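Long-range contacts in phenazine-1-carboxylate N-methyltransferase (Pseudomonas aeruginosa, PDB 2IP2), which methylates phenazine-1-carboxylate to 5-methyl-phenazine-1-carboxylate with S-adenosyl-L-methionine as methyl donor, a step in the biosynthesis of the virulence pigment pyocyanin: residues V25-R30 / V99-E104; E105-A109 / G123-F128; N154-I160 / E180-A184; E248-L252 / L308-G312; M262-V268 / V330-A334. All blocks are in the same frame, centred on the assembly; numbering follows the deposited sequence.

Interaction 1 of 5, residues V25-R30 / V99-E104; sequences VYVATR and VLFYGE
Residues 25-30 are the last helical turns of helix 6-30. They meet the end of helix 96-102, where residues 99-102 are still helical and Glu104 occupies the N-cap position of the following helix. The backbones come nearest at Tyr26 and Gly103, with CA atoms 5.9 Å apart, and 355 Å² is buried. Polar contacts run through Tyr26, whose t rotamer extends its ring across the end of helix 96-102. Tyr26 OH donates a very short hydrogen bond of 2.5 Å to Glu104 OE2, and Arg30 NH1 donates to the same Tyr26 OH at 2.9 Å. Arg30 also forms a salt bridge with Glu115 of the second subunit. Gly103 C lies over one face of the tyrosine ring, and Gly103 CA comes 3.8 Å from Tyr26 CD1; a CB on Gly103 would clash with the ring. In the apolar packing, Leu100 CD2 lies 3.8 Å from both Tyr26 CE1 and Thr29 CG2, and Val99 CG1 is 4.3 Å from Val25 CG1. Val99 CG1 also abuts the Thr29 hydroxyl (3.5 Å from OG1), which bonds back to Val25 O (2.9 Å). With Val15 and Val16 of the second subunit packing alongside, this is dimer-interface helix packing, as expected of the O-methyltransferase dimerisation domain.

Interaction 2 of 5, residues E105-A109 / G123-F128; sequences EFHAA and GFELAF
Two short helices, 105-109 and 123-128, cross almost perpendicularly in the helical part that follows helix 96-102 in the chain of this O-methyltransferase fold. Their short axes approach to 8.3 Å at a signed angle of 95°, and the CA atoms of Ala109 and Phe124 are only 4.0 Å apart. Ala109 CB fits against the backbone of Phe124, 3.7 Å from Phe124 CA and 4.0 Å from Phe124 CB, while Ala127 CB is a low bump set 3.5 Å from Ala108 O and 4.3 Å from Ala108 CB. Two larger rings fill the space beside the alanines. Phe128, chi1 m, brings its CE2 to 3.7 Å from Ala108 CB and its ring edge to Glu105 O (3.6 Å from CE2). Phe124, chi1 t, presents its edge to the aliphatic part of Glu105, with Phe124 CE2 4.0 Å from Glu105 CG; the carboxylate itself pairs with Arg145 and Tyr135. Phe106 CE1 touches Phe124 CD2 at 4.3 Å, joining an aromatic cluster that includes Phe101, Phe132 and His290. No hydrogen bond links the segments, but at the tightest point Gly123, where a CB would collide with the other helix, makes a CA-H...O contact: Gly123 CA lies 3.1 Å from Ala109 O.

Interaction 3 of 5, residues N154-I160 / E180-A184; sequences NLAFHEI and ELTKA
Both segments are helical, and their short axes pass 8.9 Å apart at a signed angle of -43°. The CA atoms of Phe157 and Leu181, and those of His158 and Ala184, are each 5.7 Å apart. Starting the first segment, Asn154 (chi1 m) donates a 2.8 Å hydrogen bond from ND2 to Glu180 OE1; Glu180 OE2 is held by Asn209. Phe157, also m, takes Leu181 CB over its ring face in a CH-pi contact, 3.9 Å from the centroid, while Phe157 CB meets Ala184 CB at 3.9 Å. His158 then reaches the flank, with ND1 3.7 Å from Ala184 CB; a water bridges the two residues, 2.9 Å from His158 ND1 and donating to Ala184 O at 2.7 Å. Last, Ile160 CD1 packs 3.8 Å from Leu181 CD1. Phe157 also touches Arg241, a predicted S-adenosyl-L-methionine ligand, so the contact probably borders the cofactor site. Helices 154-163 and 180-188 flank strand 170-174 in sequence and lie against the Rossmann-like sheet, Leu181 resting on strands 170-174, 236-240 and 267-272.

Interaction 4 of 5, residues E248-L252 / L308-G312; sequences EAASL and LLGRG
Residues 248-252 form the first turn and more of helix 248-261, while residues 308-311 end helix 302-311 and Gly312 is the first residue to leave helical phi/psi. The segments are nearest at Leu252 and Gly312, whose CA atoms are 5.5 Å apart. On the solvent side, Glu248 and Arg311 form a salt bridge: Arg311 NH2 donates to Glu248 OE2 at a very short 2.4 Å, and Arg311 NE makes a weak 3.5 Å bond to Glu248 OE1. Beneath it, Leu308 (chi1 t, chi2 p) is inserted between the helices, its CD1 3.1 Å from Glu248 OE2 and 4.1 Å from Leu252 CD2, its CD2 3.6 Å from Ser251 CB. Leu252, in the mt rotamer, covers the helix end, with its CD2 3.7 Å from both Arg311 CB and Gly312 N. Ser251 OG bonds back to Asp247 O, and Gly312 O accepts a hydrogen bond from Arg259 farther along helix 248-261. This is helix-helix packing in the outer layer of the Rossmann-like methyltransferase domain, away from the predicted cofactor-binding residues.

Interaction 5 of 5, residues M262-V268 / V330-A334; sequences MAGDGRV and VAARA
This is an antiparallel strand pairing with an adjoining turn, in the seven-stranded Rossmann-like sheet, where strand 267-272 pairs with the C-terminal strand 326-333, one strand in from the edge strand 314-322. Val268 and Ala331 form a hydrogen-bonded pair: Val268 N donates to Ala331 O at 2.9 Å, and Ala331 N donates to Val268 O at 2.8 Å. Their CA atoms are 5.4 Å apart. Arg267 CA and Ala332 CA are 4.9 Å apart, and Arg267 CA makes a CA-H...O contact of 3.4 Å with Ala331 O. Before the strand, a type II turn runs from Ala263 to Gly266, closed by Gly266 N to Ala263 O at 2.9 Å, with Asp265 at positive phi (70°). The Arg267 guanidinium lies flat over Ala332, with Arg267 NH2 3.4 Å from Ala332 CB. It also donates from NH2 to Gly266 O (3.2 Å) and bridges weakly to Asp265 OD1 (3.2 Å from NH2), while its NE forms a salt bridge with Glu317 on strand 314-322. Just before the turn, Met262 (chi1 p) sets its CE over a face of the Arg333 guanidinium; the closest atoms are Met262 CG and Arg333 NH2, 3.5 Å apart. Backbone bonds thus set the register, the two arginines add flat apolar packing between the segments, and the charge of Arg267 is met by Asp265 in its own turn and by Glu317.

In the fold
Along the chain, interactions 1, 2 and 3 follow one another in series, whereas interactions 4 and 5 alternate their segments. Interactions 1 and 2, with centres about 15 Å apart, touch directly through the consecutive helices 96-102 and 105-109, Phe101 O lying 3.3 Å from Phe106 N in a probable hydrogen bond; both also lie within reach of the second subunit. The centre of interaction 3 lies about 10 Å from the centre of the chain, on the Rossmann-like sheet. Interactions 4 and 5, centres about 15 Å apart, pack at Leu309 CD1 and Ala331 CB (4.2 Å) and share helix 248-261 followed by strand 267-272. The centres of interactions 1 and 5 are about 42 Å apart, on opposite sides of the chain's centre, one beside the dimer interface, the other in the sheet of the cofactor-binding domain.

Interaction 1 of 5, residues V25-R30 / V99-E104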
# COMPACT_ATOMS: atom_id res chain seq x y z
N VAL A 25 8.53 -0.34 -4.48
CA VAL A 25 8.76 -1.47 -5.42
C VAL A 25 8.62 -0.97 -6.86
O VAL A 25 9.38 -1.37 -7.76
CB VAL A 25 7.74 -2.66 -5.07
CG1 VAL A 25 7.72 -3.72 -6.20
CG2 VAL A 25 8.15 -3.24 -3.76
N TYR A 26 7.67 -0.05 -7.07
CA TYR A 26 7.49 0.51 -8.43
C TYR A 26 8.81 1.20 -8.88
O TYR A 26 9.32 0.98 -9.98
CB TYR A 26 6.25 1.45 -8.45
CG TYR A 26 6.20 2.28 -9.74
CD1 TYR A 26 5.92 1.68 -10.99
CD2 TYR A 26 6.59 3.63 -9.72
CE1 TYR A 26 5.91 2.47 -12.18
CE2 TYR A 26 6.60 4.40 -10.87
CZ TYR A 26 6.27 3.82 -12.09
OH TYR A 26 6.32 4.64 -13.19
N VAL A 27 9.37 1.99 -7.97
CA VAL A 27 10.61 2.63 -8.25
C VAL A 27 11.74 1.67 -8.54
O VAL A 27 12.47 1.84 -9.53
CB VAL A 27 10.98 3.61 -7.10
CG1 VAL A 27 12.43 4.11 -7.30
CG2 VAL A 27 9.98 4.82 -7.01
N ALA A 28 11.94 0.67 -7.70
CA ALA A 28 13.00 -0.33 -7.96
C ALA A 28 12.81 -0.96 -9.36
O ALA A 28 13.80 -1.24 -10.07
CB ALA A 28 12.95 -1.46 -6.88
N THR A 29 11.54 -1.18 -9.72
CA THR A 29 11.18 -1.76 -11.04
C THR A 29 11.49 -0.81 -12.21
O THR A 29 12.19 -1.20 -13.15
CB THR A 29 9.72 -2.33 -11.05
OG1 THR A 29 9.62 -3.24 -9.96
CG2 THR A 29 9.43 -3.11 -12.42
N ARG A 30 10.97 0.41 -12.18
CA ARG A 30 11.26 1.43 -13.19
C ARG A 30 12.77 1.60 -13.36
O ARG A 30 13.25 1.73 -14.47
CB ARG A 30 10.81 2.81 -12.71
CG ARG A 30 9.45 3.31 -12.99
CD ARG A 30 9.33 4.09 -14.32
NE ARG A 30 10.02 5.41 -14.40
CZ ARG A 30 9.50 6.60 -14.08
NH1 ARG A 30 8.27 6.73 -13.57
NH2 ARG A 30 10.24 7.69 -14.27
N VAL A 99 3.82 -4.74 -12.54
CA VAL A 99 4.21 -3.68 -11.54
C VAL A 99 4.18 -2.27 -12.17
O VAL A 99 3.67 -1.30 -11.58
CB VAL A 99 5.60 -3.98 -10.91
CG1 VAL A 99 6.14 -2.77 -10.09
CG2 VAL A 99 5.56 -5.31 -10.05
N LEU A 100 4.76 -2.16 -13.36
CA LEU A 100 4.85 -0.87 -14.06
C LEU A 100 3.47 -0.33 -14.41
O LEU A 100 3.19 0.82 -14.11
CB LEU A 100 5.75 -0.94 -15.31
CG LEU A 100 7.26 -1.21 -15.04
CD1 LEU A 100 7.99 -1.47 -16.39
CD2 LEU A 100 7.88 -0.08 -14.15
N PHE A 101 2.61 -1.18 -15.00
CA PHE A 101 1.26 -0.75 -15.39
C PHE A 101 0.45 -0.39 -14.15
O PHE A 101 -0.24 0.62 -14.08
CB PHE A 101 0.56 -1.85 -16.20
CG PHE A 101 -0.64 -1.34 -16.96
CD1 PHE A 101 -1.86 -1.20 -16.31
CD2 PHE A 101 -0.51 -0.90 -18.27
CE1 PHE A 101 -3.00 -0.71 -16.99
CE2 PHE A 101 -1.63 -0.38 -18.96
CZ PHE A 101 -2.88 -0.30 -18.30
N TYR A 102 0.63 -1.17 -13.10
CA TYR A 102 -0.16 -0.93 -11.88
C TYR A 102 0.27 0.35 -11.19
O TYR A 102 -0.55 1.09 -10.63
CB TYR A 102 0.03 -2.12 -10.98
CG TYR A 102 -0.87 -3.30 -11.31
CD1 TYR A 102 -1.36 -3.55 -12.61
CD2 TYR A 102 -1.24 -4.17 -10.32
CE1 TYR A 102 -2.23 -4.66 -12.87
CE2 TYR A 102 -2.10 -5.28 -10.56
CZ TYR A 102 -2.56 -5.51 -11.81
OH TYR A 102 -3.37 -6.63 -12.01
N GLY A 103 1.57 0.63 -11.30
CA GLY A 103 2.16 1.86 -10.70
C GLY A 103 2.03 3.12 -11.55
O GLY A 103 2.43 4.19 -11.11
N GLU A 104 1.40 2.99 -12.71
CA GLU A 104 1.21 4.12 -13.63
C GLU A 104 -0.26 4.25 -13.82
O GLU A 104 -0.92 4.88 -12.99
CB GLU A 104 2.03 3.90 -14.91
CG GLU A 104 3.53 4.08 -14.61
CD GLU A 104 4.54 3.59 -15.69
OE1 GLU A 104 4.14 3.23 -16.85
OE2 GLU A 104 5.76 3.58 -15.33

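Interaction 2 of 5, residues E105-A109 / G123-F128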
# COMPACT_ATOMS: atom_id res chain seq x y z
N GLU A 105 -0.84 3.61 -14.87
CA GLU A 105 -2.25 3.76 -15.13
C GLU A 105 -3.13 3.44 -13.90
O GLU A 105 -4.07 4.18 -13.64
CB GLU A 105 -2.66 2.79 -16.22
CG GLU A 105 -2.58 3.38 -17.60
CD GLU A 105 -1.18 3.28 -18.18
OE1 GLU A 105 -0.25 2.79 -17.50
OE2 GLU A 105 -1.06 3.67 -19.38
N PHE A 106 -2.89 2.33 -13.21
CA PHE A 106 -3.78 2.04 -12.07
C PHE A 106 -3.53 2.86 -10.79
O PHE A 106 -4.43 3.03 -9.96
CB PHE A 106 -3.82 0.58 -11.77
CG PHE A 106 -4.51 -0.23 -12.85
CD1 PHE A 106 -5.50 0.37 -13.69
CD2 PHE A 106 -4.19 -1.59 -13.01
CE1 PHE A 106 -6.20 -0.44 -14.66
CE2 PHE A 106 -4.84 -2.38 -13.98
CZ PHE A 106 -5.87 -1.82 -14.77
N HIS A 107 -2.32 3.37 -10.65
CA HIS A 107 -2.06 4.37 -9.58
C HIS A 107 -2.89 5.65 -9.87
O HIS A 107 -3.51 6.24 -8.97
CB HIS A 107 -0.58 4.74 -9.55
CG HIS A 107 -0.24 5.81 -8.55
ND1 HIS A 107 -0.09 5.55 -7.21
CD2 HIS A 107 -0.00 7.14 -8.71
CE1 HIS A 107 0.20 6.68 -6.56
NE2 HIS A 107 0.26 7.66 -7.45
N ALA A 108 -2.88 6.08 -11.14
CA ALA A 108 -3.76 7.17 -11.52
C ALA A 108 -5.22 6.87 -11.26
O ALA A 108 -5.98 7.74 -10.77
CB ALA A 108 -3.56 7.49 -13.01
N ALA A 109 -5.63 5.66 -11.59
CA ALA A 109 -7.06 5.19 -11.44
C ALA A 109 -7.53 5.20 -10.02
O ALA A 109 -8.75 5.43 -9.70
CB ALA A 109 -7.20 3.77 -12.00
N GLY A 123 -12.69 4.78 -11.21
CA GLY A 123 -11.57 5.73 -11.06
C GLY A 123 -10.72 5.85 -12.32
O GLY A 123 -10.27 6.96 -12.65
N PHE A 124 -10.58 4.77 -13.06
CA PHE A 124 -9.81 4.86 -14.32
C PHE A 124 -10.48 5.94 -15.24
O PHE A 124 -9.82 6.83 -15.77
CB PHE A 124 -9.69 3.55 -15.09
CG PHE A 124 -8.78 3.68 -16.29
CD1 PHE A 124 -9.27 4.22 -17.53
CD2 PHE A 124 -7.42 3.39 -16.17
CE1 PHE A 124 -8.43 4.41 -18.64
CE2 PHE A 124 -6.55 3.53 -17.28
CZ PHE A 124 -7.05 4.09 -18.52
N GLU A 125 -11.79 5.83 -15.40
CA GLU A 125 -12.54 6.78 -16.24
C GLU A 125 -12.46 8.21 -15.68
O GLU A 125 -12.29 9.21 -16.44
CB GLU A 125 -13.98 6.32 -16.35
CG GLU A 125 -14.79 7.29 -17.30
CD GLU A 125 -16.08 6.71 -17.80
OE1 GLU A 125 -16.34 5.51 -17.57
OE2 GLU A 125 -16.81 7.47 -18.45
N LEU A 126 -12.61 8.35 -14.34
CA LEU A 126 -12.41 9.68 -13.75
C LEU A 126 -11.04 10.27 -14.06
O LEU A 126 -10.94 11.45 -14.41
CB LEU A 126 -12.71 9.69 -12.26
CG LEU A 126 -14.19 9.40 -11.90
CD1 LEU A 126 -14.23 9.23 -10.36
CD2 LEU A 126 -15.16 10.53 -12.34
N ALA A 127 -9.99 9.45 -13.90
CA ALA A 127 -8.60 9.87 -14.07
C ALA A 127 -8.25 10.22 -15.53
O ALA A 127 -7.46 11.13 -15.78
CB ALA A 127 -7.65 8.76 -13.63
N PHE A 128 -8.77 9.45 -16.47
CA PHE A 128 -8.26 9.56 -17.88
C PHE A 128 -9.31 10.25 -18.77
O PHE A 128 -9.02 10.64 -19.93
CB PHE A 128 -7.84 8.18 -18.41
CG PHE A 128 -6.52 7.71 -17.84
CD1 PHE A 128 -5.31 8.06 -18.45
CD2 PHE A 128 -6.48 6.91 -16.70
CE1 PHE A 128 -4.08 7.67 -17.90
CE2 PHE A 128 -5.29 6.52 -16.13
CZ PHE A 128 -4.06 6.88 -16.72

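Interaction 3 of 5, residues N154-I160 / E180-A184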
# COMPACT_ATOMS: atom_id res chain seq x y z
N ASN A 154 -0.23 -15.63 -16.32
CA ASN A 154 0.22 -16.88 -16.93
C ASN A 154 0.64 -17.89 -15.87
O ASN A 154 0.71 -19.10 -16.14
CB ASN A 154 1.36 -16.63 -17.95
CG ASN A 154 0.84 -16.00 -19.26
OD1 ASN A 154 -0.36 -15.75 -19.42
ND2 ASN A 154 1.76 -15.73 -20.18
N LEU A 155 0.89 -17.39 -14.65
CA LEU A 155 1.12 -18.26 -13.49
C LEU A 155 -0.04 -19.26 -13.34
O LEU A 155 0.19 -20.45 -13.10
CB LEU A 155 1.31 -17.45 -12.20
CG LEU A 155 2.73 -17.18 -11.69
CD1 LEU A 155 3.47 -16.15 -12.54
CD2 LEU A 155 2.73 -16.76 -10.22
N ALA A 156 -1.26 -18.78 -13.48
CA ALA A 156 -2.42 -19.64 -13.29
C ALA A 156 -2.56 -20.55 -14.51
O ALA A 156 -2.78 -21.77 -14.36
CB ALA A 156 -3.68 -18.82 -13.09
N PHE A 157 -2.41 -19.97 -15.70
CA PHE A 157 -2.56 -20.72 -16.96
C PHE A 157 -1.60 -21.90 -17.05
O PHE A 157 -1.96 -22.90 -17.63
CB PHE A 157 -2.35 -19.83 -18.20
CG PHE A 157 -3.47 -18.83 -18.46
CD1 PHE A 157 -4.70 -18.89 -17.79
CD2 PHE A 157 -3.27 -17.80 -19.40
CE1 PHE A 157 -5.73 -17.94 -18.06
CE2 PHE A 157 -4.28 -16.87 -19.67
CZ PHE A 157 -5.51 -16.93 -19.00
N HIS A 158 -0.37 -21.76 -16.53
CA HIS A 158 0.61 -22.83 -16.63
C HIS A 158 0.25 -24.00 -15.74
O HIS A 158 0.67 -25.14 -16.02
CB HIS A 158 2.04 -22.35 -16.31
CG HIS A 158 2.61 -21.43 -17.35
ND1 HIS A 158 2.59 -21.72 -18.70
CD2 HIS A 158 3.23 -20.23 -17.24
CE1 HIS A 158 3.17 -20.74 -19.37
NE2 HIS A 158 3.56 -19.82 -18.51
N GLU A 159 -0.52 -23.74 -14.68
CA GLU A 159 -1.07 -24.83 -13.83
C GLU A 159 -2.14 -25.63 -14.52
O GLU A 159 -2.30 -26.80 -14.21
CB GLU A 159 -1.66 -24.34 -12.51
CG GLU A 159 -0.65 -24.25 -11.36
CD GLU A 159 0.05 -25.57 -11.06
OE1 GLU A 159 -0.58 -26.55 -10.54
OE2 GLU A 159 1.26 -25.62 -11.36
N ILE A 160 -2.88 -25.01 -15.44
CA ILE A 160 -4.04 -25.70 -16.03
C ILE A 160 -3.70 -27.07 -16.68
O ILE A 160 -4.30 -28.11 -16.33
CB ILE A 160 -4.89 -24.73 -16.92
CG1 ILE A 160 -5.69 -23.81 -15.99
CG2 ILE A 160 -5.90 -25.49 -17.79
CD1 ILE A 160 -6.28 -22.65 -16.68
N GLU A 180 -3.07 -16.41 -24.69
CA GLU A 180 -2.06 -16.94 -23.75
C GLU A 180 -2.40 -18.31 -23.17
O GLU A 180 -1.51 -19.11 -22.94
CB GLU A 180 -1.78 -15.93 -22.61
CG GLU A 180 -1.07 -14.65 -23.13
CD GLU A 180 0.38 -14.92 -23.63
OE1 GLU A 180 1.14 -15.62 -22.94
OE2 GLU A 180 0.77 -14.38 -24.67
N LEU A 181 -3.69 -18.55 -22.92
CA LEU A 181 -4.12 -19.84 -22.36
C LEU A 181 -3.88 -20.98 -23.35
O LEU A 181 -3.27 -22.03 -23.01
CB LEU A 181 -5.59 -19.79 -21.93
CG LEU A 181 -6.25 -21.07 -21.42
CD1 LEU A 181 -5.40 -21.81 -20.33
CD2 LEU A 181 -7.69 -20.78 -20.91
N THR A 182 -4.30 -20.76 -24.59
CA THR A 182 -4.03 -21.72 -25.66
C THR A 182 -2.52 -21.98 -25.78
O THR A 182 -2.08 -23.14 -25.84
CB THR A 182 -4.61 -21.19 -26.98
OG1 THR A 182 -6.05 -21.23 -26.90
CG2 THR A 182 -4.17 -22.05 -28.17
N LYS A 183 -1.72 -20.91 -25.76
CA LYS A 183 -0.28 -21.09 -25.90
C LYS A 183 0.33 -21.86 -24.71
O LYS A 183 1.13 -22.76 -24.94
CB LYS A 183 0.40 -19.74 -26.11
CG LYS A 183 1.89 -19.75 -25.88
CD LYS A 183 2.33 -18.33 -25.64
CE LYS A 183 2.20 -17.52 -26.91
NZ LYS A 183 3.53 -17.39 -27.59
N ALA A 184 -0.06 -21.52 -23.47
CA ALA A 184 0.34 -22.28 -22.28
C ALA A 184 0.00 -23.78 -22.44
O ALA A 184 0.86 -24.68 -22.20
CB ALA A 184 -0.33 -21.70 -21.01
O HOH W 1 2.69 -24.12 -20.26

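Interaction 4 of 5, residues E248-L252 / L308-G312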
# COMPACT_ATOMS: atom_id res chain seq x y z
N GLU A 248 -27.21 -13.16 -17.22
CA GLU A 248 -27.88 -14.46 -17.17
C GLU A 248 -28.19 -15.04 -18.54
O GLU A 248 -27.80 -16.18 -18.85
CB GLU A 248 -29.20 -14.35 -16.40
CG GLU A 248 -29.16 -14.89 -15.01
CD GLU A 248 -28.94 -16.40 -14.97
OE1 GLU A 248 -29.76 -17.19 -15.49
OE2 GLU A 248 -27.94 -16.78 -14.35
N ALA A 249 -28.94 -14.27 -19.32
CA ALA A 249 -29.33 -14.67 -20.67
C ALA A 249 -28.13 -15.11 -21.52
O ALA A 249 -28.15 -16.21 -22.10
CB ALA A 249 -30.09 -13.52 -21.39
N ALA A 250 -27.13 -14.22 -21.62
CA ALA A 250 -25.93 -14.47 -22.43
C ALA A 250 -25.15 -15.69 -21.94
O ALA A 250 -24.72 -16.52 -22.76
CB ALA A 250 -25.02 -13.19 -22.50
N SER A 251 -25.02 -15.84 -20.61
CA SER A 251 -24.31 -16.98 -20.04
C SER A 251 -25.02 -18.27 -20.34
O SER A 251 -24.37 -19.31 -20.53
CB SER A 251 -24.08 -16.85 -18.53
OG SER A 251 -23.34 -15.68 -18.19
N LEU A 252 -26.36 -18.24 -20.38
CA LEU A 252 -27.06 -19.48 -20.63
C LEU A 252 -26.97 -19.82 -22.13
O LEU A 252 -26.87 -21.00 -22.47
CB LEU A 252 -28.53 -19.44 -20.11
CG LEU A 252 -28.85 -19.54 -18.61
CD1 LEU A 252 -30.37 -19.51 -18.46
CD2 LEU A 252 -28.30 -20.80 -17.92
N LEU A 308 -25.14 -21.12 -11.75
CA LEU A 308 -25.30 -20.72 -13.13
C LEU A 308 -24.97 -21.90 -14.03
O LEU A 308 -25.69 -22.15 -15.04
CB LEU A 308 -24.43 -19.49 -13.44
CG LEU A 308 -24.40 -19.03 -14.91
CD1 LEU A 308 -25.78 -18.68 -15.51
CD2 LEU A 308 -23.43 -17.83 -15.09
N LEU A 309 -23.92 -22.63 -13.67
CA LEU A 309 -23.50 -23.86 -14.41
C LEU A 309 -24.63 -24.89 -14.44
O LEU A 309 -24.97 -25.38 -15.52
CB LEU A 309 -22.25 -24.48 -13.80
CG LEU A 309 -20.96 -23.70 -14.19
CD1 LEU A 309 -19.75 -24.31 -13.47
CD2 LEU A 309 -20.74 -23.72 -15.69
N GLY A 310 -25.20 -25.17 -13.26
CA GLY A 310 -26.37 -26.06 -13.13
C GLY A 310 -27.53 -25.61 -13.99
O GLY A 310 -28.15 -26.45 -14.65
N ARG A 311 -27.82 -24.31 -14.01
CA ARG A 311 -28.93 -23.75 -14.79
C ARG A 311 -28.64 -24.03 -16.27
O ARG A 311 -29.56 -24.24 -17.08
CB ARG A 311 -29.01 -22.26 -14.54
CG ARG A 311 -30.38 -21.69 -14.17
CD ARG A 311 -30.33 -20.85 -12.92
NE ARG A 311 -29.54 -19.61 -13.03
CZ ARG A 311 -28.75 -19.13 -12.06
NH1 ARG A 311 -28.60 -19.80 -10.91
NH2 ARG A 311 -28.11 -17.99 -12.25
N GLY A 312 -27.36 -24.08 -16.62
CA GLY A 312 -26.99 -24.35 -18.00
C GLY A 312 -26.84 -25.83 -18.31
O GLY A 312 -26.31 -26.20 -19.36

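Interaction 5 of 5, residues M262-V268 / V330-A334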
# COMPACT_ATOMS: atom_id res chain seq x y z
N MET A 262 -19.99 -30.07 -27.50
CA MET A 262 -18.89 -30.86 -26.96
C MET A 262 -19.02 -32.35 -27.25
O MET A 262 -20.12 -32.82 -27.46
CB MET A 262 -18.75 -30.58 -25.47
CG MET A 262 -19.83 -31.16 -24.61
SD MET A 262 -19.43 -30.82 -22.90
CE MET A 262 -20.87 -31.49 -22.09
N ALA A 263 -17.87 -33.05 -27.28
CA ALA A 263 -17.79 -34.53 -27.34
C ALA A 263 -18.45 -35.24 -26.16
O ALA A 263 -18.71 -34.60 -25.12
CB ALA A 263 -16.33 -34.95 -27.45
N GLY A 264 -18.71 -36.55 -26.31
CA GLY A 264 -19.10 -37.42 -25.20
C GLY A 264 -18.14 -37.35 -24.02
O GLY A 264 -16.93 -37.54 -24.18
N ASP A 265 -18.67 -37.07 -22.82
CA ASP A 265 -17.79 -37.00 -21.65
C ASP A 265 -16.88 -35.73 -21.72
O ASP A 265 -15.84 -35.66 -21.03
CB ASP A 265 -16.96 -38.31 -21.55
CG ASP A 265 -16.03 -38.36 -20.36
OD1 ASP A 265 -16.53 -38.48 -19.22
OD2 ASP A 265 -14.78 -38.35 -20.57
N GLY A 266 -17.29 -34.74 -22.54
CA GLY A 266 -16.55 -33.46 -22.64
C GLY A 266 -16.65 -32.70 -21.32
O GLY A 266 -17.50 -33.03 -20.47
N ARG A 267 -15.82 -31.65 -21.17
CA ARG A 267 -15.83 -30.88 -19.93
C ARG A 267 -15.93 -29.42 -20.34
O ARG A 267 -15.43 -29.05 -21.38
CB ARG A 267 -14.53 -31.08 -19.10
CG ARG A 267 -14.34 -32.51 -18.45
CD ARG A 267 -15.60 -32.87 -17.62
NE ARG A 267 -15.51 -34.12 -16.88
CZ ARG A 267 -16.06 -35.28 -17.28
NH1 ARG A 267 -15.95 -36.36 -16.54
NH2 ARG A 267 -16.72 -35.35 -18.44
N VAL A 268 -16.62 -28.63 -19.52
CA VAL A 268 -16.51 -27.17 -19.59
C VAL A 268 -15.66 -26.78 -18.38
O VAL A 268 -15.80 -27.34 -17.28
CB VAL A 268 -17.89 -26.48 -19.58
CG1 VAL A 268 -17.79 -25.04 -19.10
CG2 VAL A 268 -18.53 -26.52 -20.99
N VAL A 330 -14.32 -27.23 -12.98
CA VAL A 330 -14.55 -28.22 -14.03
C VAL A 330 -15.98 -28.79 -13.91
O VAL A 330 -16.41 -29.20 -12.81
CB VAL A 330 -13.47 -29.33 -14.04
CG1 VAL A 330 -13.68 -30.25 -15.27
CG2 VAL A 330 -12.06 -28.71 -14.10
N ALA A 331 -16.74 -28.78 -15.01
CA ALA A 331 -18.10 -29.32 -14.95
C ALA A 331 -18.30 -30.27 -16.14
O ALA A 331 -17.69 -30.09 -17.21
CB ALA A 331 -19.13 -28.20 -14.95
N ALA A 332 -19.10 -31.31 -15.93
CA ALA A 332 -19.53 -32.21 -17.03
C ALA A 332 -21.02 -32.05 -17.29
O ALA A 332 -21.76 -31.42 -16.51
CB ALA A 332 -19.18 -33.66 -16.75
N ARG A 333 -21.46 -32.61 -18.41
CA ARG A 333 -22.88 -32.74 -18.71
C ARG A 333 -23.62 -33.37 -17.52
O ARG A 333 -23.26 -34.46 -17.06
CB ARG A 333 -23.06 -33.65 -19.92
CG ARG A 333 -24.32 -33.38 -20.75
CD ARG A 333 -24.46 -34.38 -21.90
NE ARG A 333 -23.29 -34.41 -22.79
CZ ARG A 333 -23.19 -33.72 -23.94
NH1 ARG A 333 -24.18 -32.93 -24.35
NH2 ARG A 333 -22.09 -33.83 -24.67
N ALA A 334 -24.61 -32.65 -16.99
CA ALA A 334 -25.49 -33.23 -15.97
C ALA A 334 -26.29 -34.38 -16.59
O ALA A 334 -26.24 -35.52 -16.09
CB ALA A 334 -26.43 -32.17 -15.36
OXT ALA A 334 -27.00 -34.20 -17.60